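Long-range contacts in tyrosine--tRNA ligase (Archaeoglobus fulgidus, PDB 2CYB), which probably activates tyrosine with ATP and transfers it to the acceptor end of tRNA(Tyr), as a homodimeric class I aminoacyl-tRNA synthetase: residues Y115-V125 and L160-L169; K32-P41 and F64-A75. All blocks are in the same frame, centred on the assembly; numbering follows the deposited sequence.

Contact 1: residues Y115-V125 and L160-L169. With TYR (tyrosine), chain C.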
loop_
_atom_site.group_PDB
_atom_site.type_symbol
_atom_site.label_atom_id
_atom_site.label_comp_id
_atom_site.label_asym_id
_atom_site.label_seq_id
_atom_site.Cartn_x
_atom_site.Cartn_y
_atom_site.Cartn_z
ATOM N N TYR A 115 6.115 -12.738 -10.420
ATOM C CA TYR A 115 7.211 -12.195 -9.633
ATOM C C TYR A 115 6.814 -11.096 -8.646
ATOM O O TYR A 115 7.601 -10.747 -7.772
ATOM C CB TYR A 115 8.278 -11.625 -10.567
ATOM C CG TYR A 115 7.777 -10.434 -11.360
ATOM C CD1 TYR A 115 7.062 -10.610 -12.546
ATOM C CD2 TYR A 115 7.985 -9.130 -10.900
ATOM C CE1 TYR A 115 6.566 -9.513 -13.265
ATOM C CE2 TYR A 115 7.490 -8.026 -11.606
ATOM C CZ TYR A 115 6.784 -8.225 -12.787
ATOM O OH TYR A 115 6.300 -7.136 -13.493
ATOM N N GLN A 116 5.614 -10.541 -8.783
ATOM C CA GLN A 116 5.202 -9.448 -7.894
ATOM C C GLN A 116 4.903 -9.828 -6.443
ATOM O O GLN A 116 4.592 -8.958 -5.631
ATOM C CB GLN A 116 4.008 -8.703 -8.503
ATOM C CG GLN A 116 4.365 -8.050 -9.819
ATOM C CD GLN A 116 3.166 -7.464 -10.550
ATOM O OE1 GLN A 116 2.049 -7.976 -10.462
ATOM N NE2 GLN A 116 3.403 -6.398 -11.294
ATOM N N LEU A 117 4.989 -11.115 -6.112
ATOM C CA LEU A 117 4.756 -11.551 -4.736
ATOM C C LEU A 117 6.045 -12.111 -4.152
ATOM O O LEU A 117 6.062 -12.609 -3.023
ATOM C CB LEU A 117 3.660 -12.617 -4.672
ATOM C CG LEU A 117 2.233 -12.194 -5.036
ATOM C CD1 LEU A 117 1.300 -13.390 -4.906
ATOM C CD2 LEU A 117 1.776 -11.064 -4.116
ATOM N N SER A 118 7.124 -12.030 -4.923
ATOM C CA SER A 118 8.422 -12.534 -4.473
ATOM C C SER A 118 8.991 -11.625 -3.382
ATOM O O SER A 118 8.698 -10.433 -3.348
ATOM C CB SER A 118 9.399 -12.625 -5.650
ATOM O OG SER A 118 9.849 -11.347 -6.058
ATOM N N ARG A 119 9.811 -12.189 -2.498
ATOM C CA ARG A 119 10.383 -11.426 -1.395
ATOM C C ARG A 119 11.147 -10.178 -1.823
ATOM O O ARG A 119 11.008 -9.118 -1.207
ATOM C CB ARG A 119 11.313 -12.306 -0.561
ATOM C CG ARG A 119 11.933 -11.569 0.618
ATOM C CD ARG A 119 13.262 -12.176 1.022
ATOM N NE ARG A 119 13.842 -11.480 2.167
ATOM C CZ ARG A 119 13.370 -11.566 3.406
ATOM N NH1 ARG A 119 13.956 -10.898 4.389
ATOM N NH2 ARG A 119 12.318 -12.334 3.662
ATOM N N ASP A 120 11.970 -10.298 -2.860
ATOM C CA ASP A 120 12.736 -9.148 -3.326
ATOM C C ASP A 120 11.839 -8.049 -3.883
ATOM O O ASP A 120 12.102 -6.860 -3.687
ATOM C CB ASP A 120 13.747 -9.561 -4.398
ATOM C CG ASP A 120 15.032 -10.103 -3.806
ATOM O OD1 ASP A 120 15.953 -10.429 -4.582
ATOM O OD2 ASP A 120 15.121 -10.198 -2.563
ATOM N N TYR A 121 10.784 -8.444 -4.579
ATOM C CA TYR A 121 9.876 -7.453 -5.150
ATOM C C TYR A 121 9.050 -6.759 -4.066
ATOM O O TYR A 121 8.898 -5.539 -4.080
ATOM C CB TYR A 121 8.934 -8.103 -6.153
ATOM C CG TYR A 121 8.052 -7.107 -6.874
ATOM C CD1 TYR A 121 8.460 -6.516 -8.074
ATOM C CD2 TYR A 121 6.798 -6.773 -6.365
ATOM C CE1 TYR A 121 7.626 -5.618 -8.756
ATOM C CE2 TYR A 121 5.959 -5.869 -7.035
ATOM C CZ TYR A 121 6.375 -5.304 -8.226
ATOM O OH TYR A 121 5.515 -4.456 -8.896
ATOM N N VAL A 122 8.522 -7.527 -3.121
ATOM C CA VAL A 122 7.723 -6.916 -2.060
ATOM C C VAL A 122 8.567 -5.972 -1.213
ATOM O O VAL A 122 8.109 -4.902 -0.814
ATOM C CB VAL A 122 7.063 -7.982 -1.157
ATOM C CG1 VAL A 122 6.104 -8.822 -1.976
ATOM C CG2 VAL A 122 8.116 -8.853 -0.509
ATOM N N LEU A 123 9.811 -6.347 -0.950
ATOM C CA LEU A 123 10.670 -5.484 -0.163
ATOM C C LEU A 123 10.876 -4.163 -0.909
ATOM O O LEU A 123 10.891 -3.090 -0.291
ATOM C CB LEU A 123 12.003 -6.184 0.111
ATOM C CG LEU A 123 12.792 -5.822 1.372
ATOM C CD1 LEU A 123 11.890 -5.300 2.486
ATOM C CD2 LEU A 123 13.514 -7.083 1.831
ATOM N N ASP A 124 11.019 -4.229 -2.235
ATOM C CA ASP A 124 11.194 -3.008 -3.023
ATOM C C ASP A 124 9.944 -2.133 -2.938
ATOM O O ASP A 124 10.039 -0.900 -2.910
ATOM C CB ASP A 124 11.480 -3.341 -4.487
ATOM C CG ASP A 124 12.950 -3.596 -4.749
ATOM O OD1 ASP A 124 13.265 -4.141 -5.824
ATOM O OD2 ASP A 124 13.782 -3.246 -3.886
ATOM N N VAL A 125 8.779 -2.772 -2.923
ATOM C CA VAL A 125 7.518 -2.042 -2.822
ATOM C C VAL A 125 7.507 -1.271 -1.513
ATOM O O VAL A 125 7.139 -0.092 -1.476
ATOM C CB VAL A 125 6.289 -2.994 -2.862
ATOM C CG1 VAL A 125 5.020 -2.229 -2.485
ATOM C CG2 VAL A 125 6.142 -3.589 -4.247
ATOM N N LEU A 160 3.441 2.427 -7.424
ATOM C CA LEU A 160 4.746 1.990 -6.957
ATOM C C LEU A 160 5.132 0.681 -7.643
ATOM O O LEU A 160 6.275 0.499 -8.070
ATOM C CB LEU A 160 4.723 1.783 -5.443
ATOM C CG LEU A 160 4.134 2.925 -4.613
ATOM C CD1 LEU A 160 4.270 2.579 -3.134
ATOM C CD2 LEU A 160 4.846 4.234 -4.932
ATOM N N MET A 161 4.168 -0.224 -7.750
ATOM C CA MET A 161 4.404 -1.513 -8.370
ATOM C C MET A 161 4.653 -1.379 -9.858
ATOM O O MET A 161 5.454 -2.118 -10.411
ATOM C CB MET A 161 3.227 -2.451 -8.109
ATOM C CG MET A 161 3.216 -3.005 -6.691
ATOM S SD MET A 161 1.827 -4.120 -6.437
ATOM C CE MET A 161 2.115 -5.362 -7.719
ATOM N N GLN A 162 3.960 -0.451 -10.509
ATOM C CA GLN A 162 4.171 -0.247 -11.936
ATOM C C GLN A 162 5.605 0.218 -12.165
ATOM O O GLN A 162 6.288 -0.274 -13.063
ATOM C CB GLN A 162 3.204 0.799 -12.493
ATOM C CG GLN A 162 3.366 1.011 -13.988
ATOM C CD GLN A 162 2.191 1.750 -14.594
ATOM O OE1 GLN A 162 1.068 1.661 -14.096
ATOM N NE2 GLN A 162 2.438 2.464 -15.687
ATOM N N ALA A 163 6.058 1.160 -11.344
ATOM C CA ALA A 163 7.419 1.673 -11.457
ATOM C C ALA A 163 8.405 0.529 -11.237
ATOM O O ALA A 163 9.384 0.403 -11.970
ATOM C CB ALA A 163 7.657 2.781 -10.438
ATOM N N LEU A 164 8.143 -0.311 -10.239
ATOM C CA LEU A 164 9.029 -1.439 -9.971
ATOM C C LEU A 164 9.016 -2.493 -11.065
ATOM O O LEU A 164 9.997 -3.227 -11.227
ATOM C CB LEU A 164 8.690 -2.089 -8.630
ATOM C CG LEU A 164 9.177 -1.285 -7.422
ATOM C CD1 LEU A 164 8.598 -1.886 -6.135
ATOM C CD2 LEU A 164 10.717 -1.286 -7.400
ATOM N N ASP A 165 7.921 -2.585 -11.816
ATOM C CA ASP A 165 7.861 -3.564 -12.900
ATOM C C ASP A 165 8.942 -3.250 -13.927
ATOM O O ASP A 165 9.530 -4.154 -14.509
ATOM C CB ASP A 165 6.497 -3.535 -13.595
ATOM C CG ASP A 165 5.400 -4.099 -12.736
ATOM O OD1 ASP A 165 4.234 -3.731 -12.974
ATOM O OD2 ASP A 165 5.698 -4.919 -11.837
ATOM N N ILE A 166 9.199 -1.961 -14.145
ATOM C CA ILE A 166 10.209 -1.537 -15.107
ATOM C C ILE A 166 11.574 -2.112 -14.711
ATOM O O ILE A 166 12.276 -2.706 -15.534
ATOM C CB ILE A 166 10.297 0.009 -15.172
ATOM C CG1 ILE A 166 8.989 0.580 -15.743
ATOM C CG2 ILE A 166 11.479 0.430 -16.037
ATOM C CD1 ILE A 166 8.862 2.078 -15.588
ATOM N N ALA A 167 11.930 -1.957 -13.442
ATOM C CA ALA A 167 13.211 -2.460 -12.947
ATOM C C ALA A 167 13.287 -3.982 -12.907
ATOM O O ALA A 167 14.271 -4.572 -13.353
ATOM C CB ALA A 167 13.482 -1.905 -11.562
ATOM N N HIS A 168 12.256 -4.623 -12.372
ATOM C CA HIS A 168 12.269 -6.076 -12.266
ATOM C C HIS A 168 12.164 -6.835 -13.584
ATOM O O HIS A 168 12.541 -8.005 -13.648
ATOM C CB HIS A 168 11.195 -6.532 -11.276
ATOM C CG HIS A 168 11.565 -6.280 -9.846
ATOM N ND1 HIS A 168 11.952 -7.286 -8.990
ATOM C CD2 HIS A 168 11.667 -5.126 -9.144
ATOM C CE1 HIS A 168 12.277 -6.765 -7.819
ATOM N NE2 HIS A 168 12.114 -5.455 -7.886
ATOM N N LEU A 169 11.662 -6.185 -14.632
ATOM C CA LEU A 169 11.566 -6.833 -15.935
ATOM C C LEU A 169 12.785 -6.462 -16.794
ATOM O O LEU A 169 12.874 -6.842 -17.966
ATOM C CB LEU A 169 10.266 -6.421 -16.644
ATOM C CG LEU A 169 8.968 -6.919 -15.994
ATOM C CD1 LEU A 169 7.771 -6.227 -16.643
ATOM C CD2 LEU A 169 8.857 -8.431 -16.134
HETATM N N TYR C . -1.197 1.440 -15.654
HETATM C CA TYR C . -1.409 0.776 -16.964
HETATM C C TYR C . -2.761 1.159 -17.561
HETATM O O TYR C . -3.068 0.671 -18.661
HETATM C CB TYR C . -1.304 -0.742 -16.787
HETATM C CG TYR C . 0.070 -1.153 -16.315
HETATM C CD1 TYR C . 0.245 -1.888 -15.142
HETATM C CD2 TYR C . 1.205 -0.795 -17.053
HETATM C CE1 TYR C . 1.531 -2.264 -14.715
HETATM C CE2 TYR C . 2.476 -1.157 -16.642
HETATM C CZ TYR C . 2.636 -1.893 -15.475
HETATM O OH TYR C . 3.901 -2.264 -15.093
HETATM O OXT TYR C . -3.486 1.955 -16.929
#
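Gln116 and Tyr115 both reach across to one carboxylate oxygen, OD2 of Asp165 on helix 160-168, a second shell steadying a ligand-binding acid. Gln116 NE2 donates to Asp165 OD2 at 2.8 Å, in the plane of its own amide and on the syn side of OD2, somewhat out of the carboxylate plane, while Tyr115 OH adds a weak bond to the same oxygen. Tyr115 brings its ring in at about a right angle, the ring and carboxylate planes 78° apart. Tyr121 OH also lies 3.0 Å from Asp165 OD2, so three groups of 115-125 surround it. Asp165 OD1 accepts from the hydroxyl of the bound tyrosine, 2.6 Å from the ligand OH. These donors, with the ligand on OD1, probably restrain the carboxylate's rotation and help to stabilise its buried charge.

Tyr121 fits as a knob among Met161, Leu164, Asp165 and His168. With CG anti to the backbone N (chi1 -175°), its ring reaches across the helix interface, and Tyr121 OH donates to Met161 O at 2.8 Å. That carbonyl also takes the helical bond from Asp165 N, which arrives from the opposite face of its plane. The ring edge of Tyr121 points at the face of His168 in a T-shaped stack, planes at 72°. His168 NE2 in turn donates to the anti lone pair of Asp124 OD1 at 2.7 Å; this oxygen's strongest polar partner is Tyr196 OH, outside the two segments.

Helices 119-131 and 154-168 thus join behind the tyrosine pocket, with helix 72-77 against Gln116 and Met161, strand 34-39 against Leu169, and the second subunit packing on Leu117 and Val122.

Contact 2: residues K32-P41 and F64-A75. With TYR (tyrosine), chain C.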
loop_
_atom_site.group_PDB
_atom_site.type_symbol
_atom_site.label_atom_id
_atom_site.label_comp_id
_atom_site.label_asym_id
_atom_site.label_seq_id
_atom_site.Cartn_x
_atom_site.Cartn_y
_atom_site.Cartn_z
ATOM N N LYS A 32 20.942 -4.417 -27.532
ATOM C CA LYS A 32 19.856 -5.304 -27.152
ATOM C C LYS A 32 18.894 -4.611 -26.190
ATOM O O LYS A 32 18.699 -5.055 -25.058
ATOM C CB LYS A 32 20.427 -6.574 -26.519
ATOM C CG LYS A 32 19.530 -7.780 -26.680
ATOM C CD LYS A 32 19.129 -7.973 -28.139
ATOM C CE LYS A 32 18.216 -9.178 -28.308
ATOM N NZ LYS A 32 17.667 -9.274 -29.688
ATOM N N PRO A 33 18.273 -3.506 -26.637
ATOM C CA PRO A 33 17.326 -2.729 -25.832
ATOM C C PRO A 33 16.033 -3.495 -25.567
ATOM O O PRO A 33 15.548 -4.235 -26.425
ATOM C CB PRO A 33 17.083 -1.482 -26.684
ATOM C CG PRO A 33 18.294 -1.411 -27.576
ATOM C CD PRO A 33 18.495 -2.851 -27.935
ATOM N N ARG A 34 15.473 -3.307 -24.377
ATOM C CA ARG A 34 14.237 -3.982 -24.010
ATOM C C ARG A 34 13.139 -2.963 -23.705
ATOM O O ARG A 34 13.358 -1.993 -22.971
ATOM C CB ARG A 34 14.470 -4.872 -22.785
ATOM C CG ARG A 34 13.276 -5.722 -22.390
ATOM C CD ARG A 34 13.618 -6.612 -21.207
ATOM N NE ARG A 34 14.657 -7.583 -21.541
ATOM C CZ ARG A 34 15.134 -8.499 -20.704
ATOM N NH1 ARG A 34 14.671 -8.581 -19.460
ATOM N NH2 ARG A 34 16.075 -9.339 -21.113
ATOM N N ALA A 35 11.968 -3.184 -24.292
ATOM C CA ALA A 35 10.819 -2.312 -24.082
ATOM C C ALA A 35 9.627 -3.167 -23.670
ATOM O O ALA A 35 9.585 -4.367 -23.942
ATOM C CB ALA A 35 10.492 -1.550 -25.359
ATOM N N TYR A 36 8.661 -2.548 -23.000
ATOM C CA TYR A 36 7.466 -3.269 -22.588
ATOM C C TYR A 36 6.289 -2.323 -22.473
ATOM O O TYR A 36 6.440 -1.107 -22.527
ATOM C CB TYR A 36 7.660 -3.947 -21.209
ATOM C CG TYR A 36 7.160 -3.149 -19.996
ATOM C CD1 TYR A 36 6.269 -3.722 -19.077
ATOM C CD2 TYR A 36 7.597 -1.843 -19.757
ATOM C CE1 TYR A 36 5.831 -3.015 -17.950
ATOM C CE2 TYR A 36 7.165 -1.125 -18.636
ATOM C CZ TYR A 36 6.286 -1.719 -17.737
ATOM O OH TYR A 36 5.885 -1.020 -16.622
ATOM N N VAL A 37 5.122 -2.926 -22.318
ATOM C CA VAL A 37 3.886 -2.209 -22.071
ATOM C C VAL A 37 3.184 -3.152 -21.117
ATOM O O VAL A 37 3.283 -4.380 -21.246
ATOM C CB VAL A 37 2.985 -2.021 -23.317
ATOM C CG1 VAL A 37 1.688 -1.304 -22.885
ATOM C CG2 VAL A 37 3.692 -1.184 -24.379
ATOM N N GLY A 38 2.501 -2.583 -20.137
ATOM C CA GLY A 38 1.774 -3.409 -19.198
ATOM C C GLY A 38 0.303 -3.184 -19.428
ATOM O O GLY A 38 -0.107 -2.076 -19.775
ATOM N N TYR A 39 -0.492 -4.234 -19.254
ATOM C CA TYR A 39 -1.936 -4.132 -19.435
ATOM C C TYR A 39 -2.714 -4.809 -18.315
ATOM O O TYR A 39 -2.417 -5.947 -17.953
ATOM C CB TYR A 39 -2.377 -4.806 -20.738
ATOM C CG TYR A 39 -1.754 -4.272 -22.006
ATOM C CD1 TYR A 39 -0.616 -4.876 -22.552
ATOM C CD2 TYR A 39 -2.328 -3.199 -22.691
ATOM C CE1 TYR A 39 -0.068 -4.430 -23.753
ATOM C CE2 TYR A 39 -1.782 -2.743 -23.899
ATOM C CZ TYR A 39 -0.654 -3.369 -24.421
ATOM O OH TYR A 39 -0.106 -2.941 -25.611
ATOM N N GLU A 40 -3.715 -4.121 -17.774
ATOM C CA GLU A 40 -4.569 -4.750 -16.763
ATOM C C GLU A 40 -5.444 -5.658 -17.631
ATOM O O GLU A 40 -6.057 -5.191 -18.584
ATOM C CB GLU A 40 -5.477 -3.729 -16.077
ATOM C CG GLU A 40 -4.780 -2.669 -15.267
ATOM C CD GLU A 40 -5.771 -1.767 -14.549
ATOM O OE1 GLU A 40 -5.387 -0.646 -14.164
ATOM O OE2 GLU A 40 -6.935 -2.184 -14.366
ATOM N N PRO A 41 -5.507 -6.962 -17.329
ATOM C CA PRO A 41 -6.348 -7.827 -18.169
ATOM C C PRO A 41 -7.757 -7.247 -18.338
ATOM O O PRO A 41 -8.419 -6.909 -17.357
ATOM C CB PRO A 41 -6.336 -9.152 -17.408
ATOM C CG PRO A 41 -4.962 -9.157 -16.809
ATOM C CD PRO A 41 -4.824 -7.744 -16.286
ATOM N N PHE A 64 14.310 -4.006 -30.924
ATOM C CA PHE A 64 14.102 -4.140 -29.482
ATOM C C PHE A 64 13.586 -5.509 -29.078
ATOM O O PHE A 64 12.951 -6.208 -29.871
ATOM C CB PHE A 64 13.074 -3.121 -28.973
ATOM C CG PHE A 64 13.632 -1.767 -28.683
ATOM C CD1 PHE A 64 14.136 -0.968 -29.701
ATOM C CD2 PHE A 64 13.618 -1.267 -27.381
ATOM C CE1 PHE A 64 14.615 0.309 -29.431
ATOM C CE2 PHE A 64 14.095 0.009 -27.098
ATOM C CZ PHE A 64 14.596 0.802 -28.129
ATOM N N GLU A 65 13.869 -5.873 -27.828
ATOM C CA GLU A 65 13.386 -7.113 -27.225
ATOM C C GLU A 65 12.050 -6.626 -26.672
ATOM O O GLU A 65 11.995 -5.533 -26.115
ATOM C CB GLU A 65 14.268 -7.541 -26.043
ATOM C CG GLU A 65 15.671 -8.015 -26.389
ATOM C CD GLU A 65 16.445 -8.489 -25.160
ATOM O OE1 GLU A 65 17.527 -9.083 -25.330
ATOM O OE2 GLU A 65 15.976 -8.266 -24.022
ATOM N N ILE A 66 10.990 -7.412 -26.814
ATOM C CA ILE A 66 9.679 -6.980 -26.340
ATOM C C ILE A 66 9.064 -7.814 -25.231
ATOM O O ILE A 66 9.007 -9.043 -25.308
ATOM C CB ILE A 66 8.651 -6.934 -27.500
ATOM C CG1 ILE A 66 9.144 -6.004 -28.609
ATOM C CG2 ILE A 66 7.296 -6.463 -26.980
ATOM C CD1 ILE A 66 9.369 -4.578 -28.172
ATOM N N ILE A 67 8.596 -7.133 -24.192
ATOM C CA ILE A 67 7.933 -7.809 -23.091
ATOM C C ILE A 67 6.518 -7.257 -22.974
ATOM O O ILE A 67 6.312 -6.045 -23.031
ATOM C CB ILE A 67 8.644 -7.567 -21.743
ATOM C CG1 ILE A 67 10.043 -8.181 -21.770
ATOM C CG2 ILE A 67 7.821 -8.176 -20.609
ATOM C CD1 ILE A 67 10.789 -8.026 -20.464
ATOM N N VAL A 68 5.544 -8.147 -22.841
ATOM C CA VAL A 68 4.164 -7.725 -22.661
ATOM C C VAL A 68 3.778 -8.189 -21.270
ATOM O O VAL A 68 3.757 -9.386 -20.991
ATOM C CB VAL A 68 3.206 -8.377 -23.670
ATOM C CG1 VAL A 68 1.758 -8.012 -23.325
ATOM C CG2 VAL A 68 3.537 -7.912 -25.077
ATOM N N LEU A 69 3.488 -7.239 -20.392
ATOM C CA LEU A 69 3.103 -7.578 -19.031
ATOM C C LEU A 69 1.594 -7.638 -18.870
ATOM O O LEU A 69 0.890 -6.637 -19.057
ATOM C CB LEU A 69 3.673 -6.557 -18.035
ATOM C CG LEU A 69 3.176 -6.704 -16.585
ATOM C CD1 LEU A 69 3.656 -8.029 -15.999
ATOM C CD2 LEU A 69 3.692 -5.540 -15.756
ATOM N N LEU A 70 1.099 -8.828 -18.552
ATOM C CA LEU A 70 -0.315 -9.022 -18.293
ATOM C C LEU A 70 -0.334 -8.752 -16.786
ATOM O O LEU A 70 -0.040 -9.628 -15.978
ATOM C CB LEU A 70 -0.717 -10.462 -18.617
ATOM C CG LEU A 70 -0.552 -10.826 -20.105
ATOM C CD1 LEU A 70 -0.549 -12.331 -20.293
ATOM C CD2 LEU A 70 -1.672 -10.198 -20.907
ATOM N N ALA A 71 -0.649 -7.513 -16.421
ATOM C CA ALA A 71 -0.642 -7.087 -15.026
ATOM C C ALA A 71 -1.869 -7.507 -14.237
ATOM O O ALA A 71 -2.713 -6.676 -13.910
ATOM C CB ALA A 71 -0.472 -5.554 -14.966
ATOM N N ASP A 72 -1.960 -8.792 -13.895
ATOM C CA ASP A 72 -3.117 -9.291 -13.170
ATOM C C ASP A 72 -3.285 -8.724 -11.765
ATOM O O ASP A 72 -4.402 -8.460 -11.343
ATOM C CB ASP A 72 -3.107 -10.831 -13.112
ATOM C CG ASP A 72 -1.797 -11.403 -12.590
ATOM O OD1 ASP A 72 -1.776 -12.614 -12.282
ATOM O OD2 ASP A 72 -0.787 -10.670 -12.502
ATOM N N ILE A 73 -2.186 -8.548 -11.039
ATOM C CA ILE A 73 -2.283 -7.986 -9.695
ATOM C C ILE A 73 -2.753 -6.530 -9.796
ATOM O O ILE A 73 -3.580 -6.089 -9.005
ATOM C CB ILE A 73 -0.933 -8.028 -8.970
ATOM C CG1 ILE A 73 -0.438 -9.478 -8.879
ATOM C CG2 ILE A 73 -1.069 -7.419 -7.581
ATOM C CD1 ILE A 73 -1.394 -10.412 -8.196
ATOM N N HIS A 74 -2.232 -5.790 -10.772
ATOM C CA HIS A 74 -2.659 -4.401 -10.948
ATOM C C HIS A 74 -4.161 -4.322 -11.214
ATOM O O HIS A 74 -4.858 -3.459 -10.664
ATOM C CB HIS A 74 -1.896 -3.730 -12.094
ATOM C CG HIS A 74 -0.530 -3.266 -11.706
ATOM N ND1 HIS A 74 0.555 -4.114 -11.645
ATOM C CD2 HIS A 74 -0.084 -2.050 -11.308
ATOM C CE1 HIS A 74 1.613 -3.439 -11.228
ATOM N NE2 HIS A 74 1.252 -2.186 -11.016
ATOM N N ALA A 75 -4.653 -5.227 -12.055
ATOM C CA ALA A 75 -6.072 -5.284 -12.383
ATOM C C ALA A 75 -6.866 -5.524 -11.098
ATOM O O ALA A 75 -7.933 -4.943 -10.886
ATOM C CB ALA A 75 -6.332 -6.410 -13.387
HETATM N N TYR C . -1.197 1.440 -15.654
HETATM C CA TYR C . -1.409 0.776 -16.964
HETATM C C TYR C . -2.761 1.159 -17.561
HETATM O O TYR C . -3.068 0.671 -18.661
HETATM C CB TYR C . -1.304 -0.742 -16.787
HETATM C CG TYR C . 0.070 -1.153 -16.315
HETATM C CD1 TYR C . 0.245 -1.888 -15.142
HETATM C CD2 TYR C . 1.205 -0.795 -17.053
HETATM C CE1 TYR C . 1.531 -2.264 -14.715
HETATM C CE2 TYR C . 2.476 -1.157 -16.642
HETATM C CZ TYR C . 2.636 -1.893 -15.475
HETATM O OH TYR C . 3.901 -2.264 -15.093
HETATM O OXT TYR C . -3.486 1.955 -16.929
#
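Glu65 meets Arg34 at the start of two neighbouring parallel strands; Glu65 and Ile67 have the most surface buried by the contact, followed closely by Phe64 and Arg34. Arg34 grips Glu65 side-on: NE, 2.9 Å from Glu65 OE2, and NH2, 3.1 Å from the same OE2, form a salt bridge to one oxygen, the guanidinium and carboxylate nearly coplanar (24°). The arginine chain is bent at chi3 (-64°), which brings NE within bonding distance of the carboxylate, while its CD lies against Ile67 CD1. Replacing Arg34 with an alanine would probably leave the Glu65 carboxylate without its cationic mate and uncover the tip of Ile67.

Ile67 continues on the same face, its CB 3.8 Å from Tyr36 CB, and its backbone N donates to Ala35 O at 2.9 Å. Just before the strands, Pro33 CB lies over one face of the Phe64 ring in a CH-pi contact, 3.6 Å from the ring centroid, and Ala35 CB touches Phe64 CD2. The strands belong to a beta-alpha-beta unit whose crossover is helix 47-61, part of the Rossmann fold. Farther along the face of Arg34, Glu65 and Ile67, at Tyr36, Gly38 and Leu69, sits the bound tyrosine; a CB at Gly38 would collide with its ring, and His74, from the helix following strand 65-70, lays its ring centre under ligand CE1. The chemistry therefore changes from an ion pair, through aliphatic packing, to a binding surface for an aromatic amino acid.

The two contacts follow one another along the chain, with centres about 13 Å apart, and close on the bound tyrosine from different sides. Contact 2 supplies part of the sheet beneath the ligand, and contact 1 the helical wall, Asp165 at the phenolic end and Gln162 at the amino group. The ligand OH draws on both, shared between Asp165 OD1 and Tyr36 OH, the latter 2.8 Å from it. The segments also touch directly, Asp165 OD1 lying 3.2 Å from His74 CE1 in packing, and Leu169 O 2.9 Å from Arg34 NH1 in a probable hydrogen bond. Tyr158 and Gln180 bond to the ligand as well, so the site is built jointly by sheet and helices.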